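Local structure of phosphoribosylaminoimidazole carboxylase (Treponema denticola, 5C5D) at residues D[13-18]-D[34-39]; D[18-23]-D[115-120]; D[126-129]-D[134-137]. The protein catalyses the reversible conversion of 5-aminoimidazole ribonucleotide and CO2 to 4-carboxy-5-aminoimidazole ribonucleotide in purine biosynthesis. The protein carries 1 engineered substitution. One frame throughout, in Å; residues are numbered along the deposited sequence. Where two conformers were deposited one is given.

Interaction 1 (D[13-18]-D[34-39]); sequences SDMGHA and IRIGDA. Engineered in segment 34-39: Asp38 (natural residue Ser).
The first beta-alpha-beta unit of a flavodoxin-like domain is closed here, where Met15 in the opening turn of helix 15-27 meets Ile34 and Ile36 on strand 31-36. A parallel sheet with strand order 2-1-3-4-5 defines the fold and puts this strand at its edge within the chain. The contact is apolar, and no hydrogen bond crosses it. Met15 does the reaching. Its CG stands anti to the backbone N (chi1 180°), and bends at chi2 (60°) and chi3 (65°) curl the thioether back so that sulfur and methyl both face the strand. All three side chains also touch Met9 of strand 4-9, the neighbour of 31-36 in the sheet. Another copy of the protein covers this edge: Asp154 of the second subunit forms a salt bridge with Arg35 NH2 and accepts a hydrogen bond from Ile36 N. Each segment holds a substrate-binding position, Asp14 and residue 38; the engineered Asp38 accepts the backbone N-H groups of His40 and Lys41 on OD2. At the interface itself, Met15 SD lies 4.0 Å from Ile34 CG2, while Met15 CE reaches Ile36 CD1 at 4.1 Å, the Met15 and Ile36 side chains running nearly perpendicular.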
loop_
_atom_site.group_PDB
_atom_site.type_symbol
_atom_site.label_atom_id
_atom_site.label_comp_id
_atom_site.label_asym_id
_atom_site.label_seq_id
_atom_site.Cartn_x
_atom_site.Cartn_y
_atom_site.Cartn_z
ATOM N N SER D 13 16.709 -11.481 20.018
ATOM C CA SER D 13 16.693 -10.087 19.607
ATOM C C SER D 13 15.380 -9.425 20.004
ATOM O O SER D 13 15.303 -8.189 20.033
ATOM C CB SER D 13 16.924 -9.960 18.094
ATOM O OG SER D 13 15.856 -10.521 17.344
ATOM N N ASP D 14 14.356 -10.241 20.300
ATOM C CA ASP D 14 13.034 -9.751 20.704
ATOM C C ASP D 14 12.873 -9.535 22.208
ATOM O O ASP D 14 11.763 -9.261 22.665
ATOM C CB ASP D 14 11.906 -10.725 20.273
ATOM C CG ASP D 14 11.953 -11.129 18.792
ATOM O OD1 ASP D 14 11.991 -10.218 17.951
ATOM O OD2 ASP D 14 11.854 -12.366 18.482
ATOM N N MET D 15 13.942 -9.637 22.985
ATOM C CA MET D 15 13.808 -9.718 24.437
ATOM C C MET D 15 13.180 -8.440 25.013
ATOM O O MET D 15 12.351 -8.508 25.919
ATOM C CB MET D 15 15.171 -10.005 25.070
ATOM C CG MET D 15 15.187 -10.112 26.582
ATOM S SD MET D 15 14.130 -11.444 27.234
ATOM C CE MET D 15 14.948 -12.882 26.571
ATOM N N GLY D 16 13.531 -7.289 24.456
ATOM C CA GLY D 16 12.981 -6.033 24.955
ATOM C C GLY D 16 11.467 -5.968 24.854
ATOM O O GLY D 16 10.785 -5.484 25.753
ATOM N N HIS D 17 10.942 -6.466 23.741
ATOM C CA HIS D 17 9.511 -6.547 23.492
ATOM C C HIS D 17 8.847 -7.500 24.473
ATOM O O HIS D 17 7.847 -7.180 25.106
ATOM C CB HIS D 17 9.309 -6.988 22.038
ATOM C CG HIS D 17 7.900 -6.948 21.565
ATOM N ND1 HIS D 17 7.276 -5.773 21.207
ATOM C CD2 HIS D 17 7.005 -7.937 21.332
ATOM C CE1 HIS D 17 6.050 -6.042 20.791
ATOM N NE2 HIS D 17 5.864 -7.354 20.846
ATOM N N ALA D 18 9.462 -8.654 24.651
ATOM C CA ALA D 18 8.962 -9.620 25.630
ATOM C C ALA D 18 8.946 -9.023 27.040
ATOM O O ALA D 18 8.025 -9.276 27.817
ATOM C CB ALA D 18 9.805 -10.875 25.601
ATOM N N ILE D 34 9.492 -16.611 30.338
ATOM C CA ILE D 34 10.032 -16.104 29.081
ATOM C C ILE D 34 10.975 -17.124 28.495
ATOM O O ILE D 34 11.904 -17.578 29.163
ATOM C CB ILE D 34 10.774 -14.795 29.275
ATOM C CG1 ILE D 34 9.808 -13.741 29.763
ATOM C CG2 ILE D 34 11.429 -14.360 27.947
ATOM C CD1 ILE D 34 10.460 -12.414 30.100
ATOM N N ARG D 35 10.708 -17.480 27.242
ATOM C CA ARG D 35 11.460 -18.519 26.548
ATOM C C ARG D 35 11.776 -18.091 25.128
ATOM O O ARG D 35 11.117 -17.222 24.557
ATOM C CB ARG D 35 10.692 -19.836 26.519
ATOM C CG ARG D 35 10.239 -20.365 27.887
ATOM C CD ARG D 35 11.441 -20.741 28.727
ATOM N NE ARG D 35 12.266 -21.783 28.122
ATOM C CZ ARG D 35 12.074 -23.097 28.268
ATOM N NH1 ARG D 35 11.094 -23.576 29.027
ATOM N NH2 ARG D 35 12.920 -23.942 27.692
ATOM N N ILE D 36 12.790 -18.733 24.575
ATOM C CA ILE D 36 13.228 -18.508 23.218
ATOM C C ILE D 36 13.205 -19.795 22.402
ATOM O O ILE D 36 13.708 -20.825 22.832
ATOM C CB ILE D 36 14.662 -17.930 23.201
ATOM C CG1 ILE D 36 14.679 -16.559 23.870
ATOM C CG2 ILE D 36 15.165 -17.761 21.777
ATOM C CD1 ILE D 36 16.098 -16.064 24.193
ATOM N N GLY D 37 12.646 -19.715 21.207
ATOM C CA GLY D 37 12.664 -20.835 20.297
ATOM C C GLY D 37 12.051 -20.453 18.979
ATOM O O GLY D 37 11.043 -19.746 18.938
ATOM N N ASP D 38 12.673 -20.932 17.911
ATOM C CA ASP D 38 12.275 -20.602 16.562
ATOM C C ASP D 38 11.551 -21.764 15.901
ATOM O O ASP D 38 11.979 -22.913 15.985
ATOM C CB ASP D 38 13.489 -20.206 15.730
ATOM C CG ASP D 38 13.108 -19.773 14.342
ATOM O OD1 ASP D 38 12.562 -18.648 14.179
ATOM O OD2 ASP D 38 13.284 -20.583 13.421
ATOM N N ALA D 39 10.442 -21.449 15.229
ATOM C CA ALA D 39 9.606 -22.473 14.609
ATOM C C ALA D 39 10.299 -23.260 13.507
ATOM O O ALA D 39 10.040 -24.445 13.353
ATOM C CB ALA D 39 8.345 -21.834 14.044
#

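Interaction 2 (D[18-23]-D[115-120])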
loop_
_atom_site.group_PDB
_atom_site.type_symbol
_atom_site.label_atom_id
_atom_site.label_comp_id
_atom_site.label_asym_id
_atom_site.label_seq_id
_atom_site.Cartn_x
_atom_site.Cartn_y
_atom_site.Cartn_z
ATOM N N ALA D 18 9.462 -8.654 24.651
ATOM C CA ALA D 18 8.962 -9.620 25.630
ATOM C C ALA D 18 8.946 -9.023 27.040
ATOM O O ALA D 18 8.025 -9.276 27.817
ATOM C CB ALA D 18 9.805 -10.875 25.601
ATOM N N GLU D 19 9.972 -8.249 27.395
ATOM C CA GLU D 19 10.051 -7.670 28.726
ATOM C C GLU D 19 8.928 -6.675 28.974
ATOM O O GLU D 19 8.434 -6.550 30.106
ATOM C CB GLU D 19 11.413 -6.988 28.934
ATOM C CG GLU D 19 12.551 -7.985 29.106
ATOM C CD GLU D 19 13.934 -7.336 29.134
ATOM O OE1 GLU D 19 14.142 -6.282 28.487
ATOM O OE2 GLU D 19 14.813 -7.896 29.810
ATOM N N LYS D 20 8.516 -5.958 27.935
ATOM C CA LYS D 20 7.402 -5.030 28.081
ATOM C C LYS D 20 6.148 -5.765 28.434
ATOM O O LYS D 20 5.346 -5.291 29.242
ATOM C CB LYS D 20 7.168 -4.222 26.816
ATOM C CG LYS D 20 8.191 -3.123 26.641
ATOM C CD LYS D 20 7.943 -2.361 25.382
ATOM C CE LYS D 20 8.804 -1.146 25.333
ATOM N NZ LYS D 20 8.158 -0.173 24.449
ATOM N N ILE D 21 5.962 -6.931 27.825
ATOM C CA ILE D 21 4.790 -7.729 28.126
ATOM C C ILE D 21 4.872 -8.273 29.541
ATOM O O ILE D 21 3.905 -8.225 30.292
ATOM C CB ILE D 21 4.634 -8.898 27.132
ATOM C CG1 ILE D 21 4.490 -8.343 25.727
ATOM C CG2 ILE D 21 3.408 -9.765 27.493
ATOM C CD1 ILE D 21 4.574 -9.408 24.620
ATOM N N ALA D 22 6.036 -8.787 29.911
ATOM C CA ALA D 22 6.184 -9.433 31.209
ATOM C C ALA D 22 5.986 -8.389 32.300
ATOM O O ALA D 22 5.317 -8.636 33.298
ATOM C CB ALA D 22 7.540 -10.094 31.335
ATOM N N SER D 23 6.556 -7.208 32.082
ATOM C CA SER D 23 6.438 -6.115 33.039
ATOM C C SER D 23 4.974 -5.812 33.316
ATOM O O SER D 23 4.570 -5.602 34.462
ATOM C CB SER D 23 7.139 -4.852 32.520
ATOM O OG SER D 23 8.539 -5.022 32.556
ATOM N N LEU D 115 -1.417 -5.686 18.812
ATOM C CA LEU D 115 -0.168 -5.022 18.467
ATOM C C LEU D 115 0.691 -4.571 19.630
ATOM O O LEU D 115 1.917 -4.723 19.593
ATOM C CB LEU D 115 -0.446 -3.800 17.609
ATOM C CG LEU D 115 -0.945 -4.066 16.200
ATOM C CD1 LEU D 115 -0.927 -2.759 15.437
ATOM C CD2 LEU D 115 -0.087 -5.096 15.516
ATOM N N GLU D 116 0.088 -3.939 20.624
ATOM C CA GLU D 116 0.885 -3.354 21.673
ATOM C C GLU D 116 1.160 -4.357 22.790
ATOM O O GLU D 116 0.232 -5.000 23.289
ATOM C CB GLU D 116 0.176 -2.149 22.260
ATOM C CG GLU D 116 0.030 -0.935 21.351
ATOM C CD GLU D 116 1.316 -0.200 21.126
ATOM O OE1 GLU D 116 2.223 -0.332 21.965
ATOM O OE2 GLU D 116 1.424 0.513 20.098
ATOM N N PRO D 117 2.402 -4.423 23.247
ATOM C CA PRO D 117 2.750 -5.337 24.338
ATOM C C PRO D 117 1.924 -5.143 25.604
ATOM O O PRO D 117 1.541 -6.146 26.219
ATOM C CB PRO D 117 4.234 -5.039 24.594
ATOM C CG PRO D 117 4.592 -3.883 23.751
ATOM C CD PRO D 117 3.586 -3.750 22.681
ATOM N N LYS D 118 1.616 -3.910 25.995
ATOM C CA LYS D 118 0.791 -3.730 27.186
ATOM C C LYS D 118 -0.600 -4.303 26.955
ATOM O O LYS D 118 -1.237 -4.765 27.909
ATOM C CB LYS D 118 0.695 -2.249 27.577
ATOM C CG LYS D 118 1.980 -1.686 28.157
ATOM C CD LYS D 118 1.759 -0.274 28.665
ATOM C CE LYS D 118 3.047 0.352 29.129
ATOM N NZ LYS D 118 2.833 1.753 29.585
ATOM N N ASN D 119 -1.077 -4.250 25.704
ATOM C CA ASN D 119 -2.413 -4.757 25.370
ATOM C C ASN D 119 -2.396 -6.261 25.291
ATOM O O ASN D 119 -3.389 -6.883 25.582
ATOM C CB ASN D 119 -2.941 -4.141 24.067
ATOM C CG ASN D 119 -3.448 -2.720 24.286
ATOM O OD1 ASN D 119 -3.746 -2.350 25.419
ATOM N ND2 ASN D 119 -3.513 -1.907 23.228
ATOM N N ALA D 120 -1.266 -6.858 24.940
ATOM C CA ALA D 120 -1.223 -8.316 24.959
ATOM C C ALA D 120 -1.348 -8.803 26.414
ATOM O O ALA D 120 -2.046 -9.783 26.724
ATOM C CB ALA D 120 0.059 -8.850 24.313
#
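Ile21 and Pro117 form the tight half of this contact: Ile21 CG1 comes to 3.5 Å from Pro117 CB and 3.7 Å from Pro117 O, so this branch, set anti to its carbonyl carbon (chi1 -60°), meets both the ring and the backbone of the proline. The two side chains cross at about a right angle, and here the backbones also come nearest, Ile21 CA to Pro117 CA being 4.9 Å. On the open side, Lys20 lies alongside the same ring, pointing the same way. Lys20 CB is 3.8 Å from Pro117 CB, and Lys20 CD is 4.0 Å from Pro117 CG, so it is the aliphatic part that packs. Beyond CG the lysine chain is extended toward solvent; its NZ remains 6.4 Å from Glu116 OE1, too far for a salt bridge, though the opposite charges may attract weakly. Glu116 instead uses OE2 to pair with Arg68 of the fourth subunit. Pro117 opens helix 117-129, directly after the N-cap position Glu116, so the contact joins the start of that helix to the middle of helix 15-27. Beneath them lies the parallel sheet, where Ile21 also touches Ile7 of strand 4-9 and Ile63 and Ile65 of strand 60-65.

Interaction 3 (D[126-129]-D[134-137]); sequences RIFS and EIAD
Ile135 is turned with CG1 anti to the carbonyl carbon (chi1 -69°) and extended at chi2, which brings its CD1 to Phe128: Phe128 CB to Ile135 CD1 is 3.8 Å. That methyl approaches the Phe128 ring obliquely. The first torsions of Phe128 and Ser129 decide instead where the ring and the hydroxyl go. In Phe128 the ring carbon CG is anti to the carbonyl carbon, which carries the ring away from the facing helix and leaves CB as the atom that touches. In Ser129, OG sits between the backbone N and the carbonyl carbon (chi1 84°), turns back along its own helix and donates to Arg126 O at 2.8 Å, tilted 30° from the carbonyl plane. The hydroxyl is thereby engaged inside helix 117-129, and the methylene of the serine is what faces helix 133-157. Ser129 CB lies 3.8 Å from Ala136 CA and 3.9 Å from Ala136 CB, a small-on-small contact that lets the backbones come to 4.6 Å between Ser129 CA and Ala136 CA. Around the pair, Pro3 touches both Phe128 and Ile135, while Arg126 packs on Val139 and Met143 further along helix 133-157 and forms a salt bridge with Asp77 of the third subunit. Such close packing beside a short connection, in which Asp132 OD1 accepts from Ile135 N, marks two consecutive helices packed where the chain turns from the last helix beside the sheet into its long C-terminal helix.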
loop_
_atom_site.group_PDB
_atom_site.type_symbol
_atom_site.label_atom_id
_atom_site.label_comp_id
_atom_site.label_asym_id
_atom_site.label_seq_id
_atom_site.Cartn_x
_atom_site.Cartn_y
_atom_site.Cartn_z
ATOM N N ARG D 126 -7.515 -10.291 30.933
ATOM C CA ARG D 126 -8.972 -10.287 30.781
ATOM C C ARG D 126 -9.515 -11.646 30.366
ATOM O O ARG D 126 -10.669 -11.964 30.672
ATOM C CB ARG D 126 -9.386 -9.171 29.810
ATOM C CG ARG D 126 -9.085 -7.824 30.442
ATOM C CD ARG D 126 -9.269 -6.665 29.485
ATOM N NE ARG D 126 -10.671 -6.391 29.244
ATOM C CZ ARG D 126 -11.100 -5.492 28.375
ATOM N NH1 ARG D 126 -10.222 -4.805 27.658
ATOM N NH2 ARG D 126 -12.399 -5.300 28.202
ATOM N N ILE D 127 -8.691 -12.465 29.718
ATOM C CA ILE D 127 -9.073 -13.854 29.435
ATOM C C ILE D 127 -9.189 -14.644 30.737
ATOM O O ILE D 127 -10.218 -15.305 30.967
ATOM C CB ILE D 127 -8.078 -14.524 28.464
ATOM C CG1 ILE D 127 -8.392 -14.047 27.045
ATOM C CG2 ILE D 127 -8.183 -16.043 28.548
ATOM C CD1 ILE D 127 -7.299 -14.235 26.080
ATOM N N PHE D 128 -8.200 -14.542 31.628
ATOM C CA PHE D 128 -8.296 -15.256 32.911
ATOM C C PHE D 128 -9.435 -14.697 33.752
ATOM O O PHE D 128 -10.058 -15.435 34.528
ATOM C CB PHE D 128 -6.997 -15.178 33.715
ATOM C CG PHE D 128 -5.800 -15.799 33.032
ATOM C CD1 PHE D 128 -5.798 -17.141 32.644
ATOM C CD2 PHE D 128 -4.666 -15.048 32.806
ATOM C CE1 PHE D 128 -4.677 -17.705 32.034
ATOM C CE2 PHE D 128 -3.552 -15.605 32.197
ATOM C CZ PHE D 128 -3.557 -16.934 31.807
ATOM N N SER D 129 -9.735 -13.410 33.580
ATOM C CA SER D 129 -10.701 -12.739 34.448
ATOM C C SER D 129 -12.122 -13.249 34.279
ATOM O O SER D 129 -12.952 -12.990 35.143
ATOM C CB SER D 129 -10.687 -11.231 34.196
ATOM O OG SER D 129 -11.515 -10.910 33.087
ATOM N N GLU D 134 -9.985 -12.345 41.312
ATOM C CA GLU D 134 -8.900 -11.510 41.790
ATOM C C GLU D 134 -8.250 -10.790 40.611
ATOM O O GLU D 134 -7.927 -9.605 40.699
ATOM C CB GLU D 134 -7.879 -12.334 42.566
ATOM C CG GLU D 134 -8.422 -12.807 43.902
ATOM C CD GLU D 134 -7.391 -13.521 44.744
ATOM O OE1 GLU D 134 -6.237 -13.664 44.284
ATOM O OE2 GLU D 134 -7.740 -13.940 45.870
ATOM N N ILE D 135 -8.063 -11.494 39.505
ATOM C CA ILE D 135 -7.500 -10.840 38.324
ATOM C C ILE D 135 -8.520 -9.830 37.759
ATOM O O ILE D 135 -8.136 -8.744 37.309
ATOM C CB ILE D 135 -7.067 -11.867 37.262
ATOM C CG1 ILE D 135 -5.855 -12.654 37.788
ATOM C CG2 ILE D 135 -6.705 -11.185 35.947
ATOM C CD1 ILE D 135 -5.506 -13.867 36.955
ATOM N N ALA D 136 -9.810 -10.164 37.816
ATOM C CA ALA D 136 -10.841 -9.219 37.390
ATOM C C ALA D 136 -10.785 -7.908 38.193
ATOM O O ALA D 136 -10.920 -6.824 37.625
ATOM C CB ALA D 136 -12.230 -9.860 37.494
ATOM N N ASP D 137 -10.595 -8.006 39.506
ATOM C CA ASP D 137 -10.401 -6.816 40.338
ATOM C C ASP D 137 -9.200 -5.968 39.894
ATOM O O ASP D 137 -9.265 -4.727 39.845
ATOM C CB ASP D 137 -10.224 -7.224 41.813
ATOM C CG ASP D 137 -11.497 -7.769 42.426
ATOM O OD1 ASP D 137 -12.588 -7.489 41.891
ATOM O OD2 ASP D 137 -11.402 -8.479 43.451
#

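How the interactions relate
Interactions 1 and 2 are buried contacts sharing helix 15-27 and Ala18; they touch through His17 CE1 and Pro117 CD, 3.9 Å apart, and through Ile34 and Ala22. One ties the helix to its own edge strand, the other to helix 117-129. That second helix leads on to interaction 3, which is only partly buried and lies about 17 Å from interaction 2 and 25 Å from interaction 1, centre to centre. None has a hydrogen bond across its segments. The chemistry nevertheless shifts: a flexible thioether on branched methyls beside substrate-binding residues, a rigid proline ring against isoleucine and lysine, then small residues allowing helix-to-helix closeness away from the annotated sites.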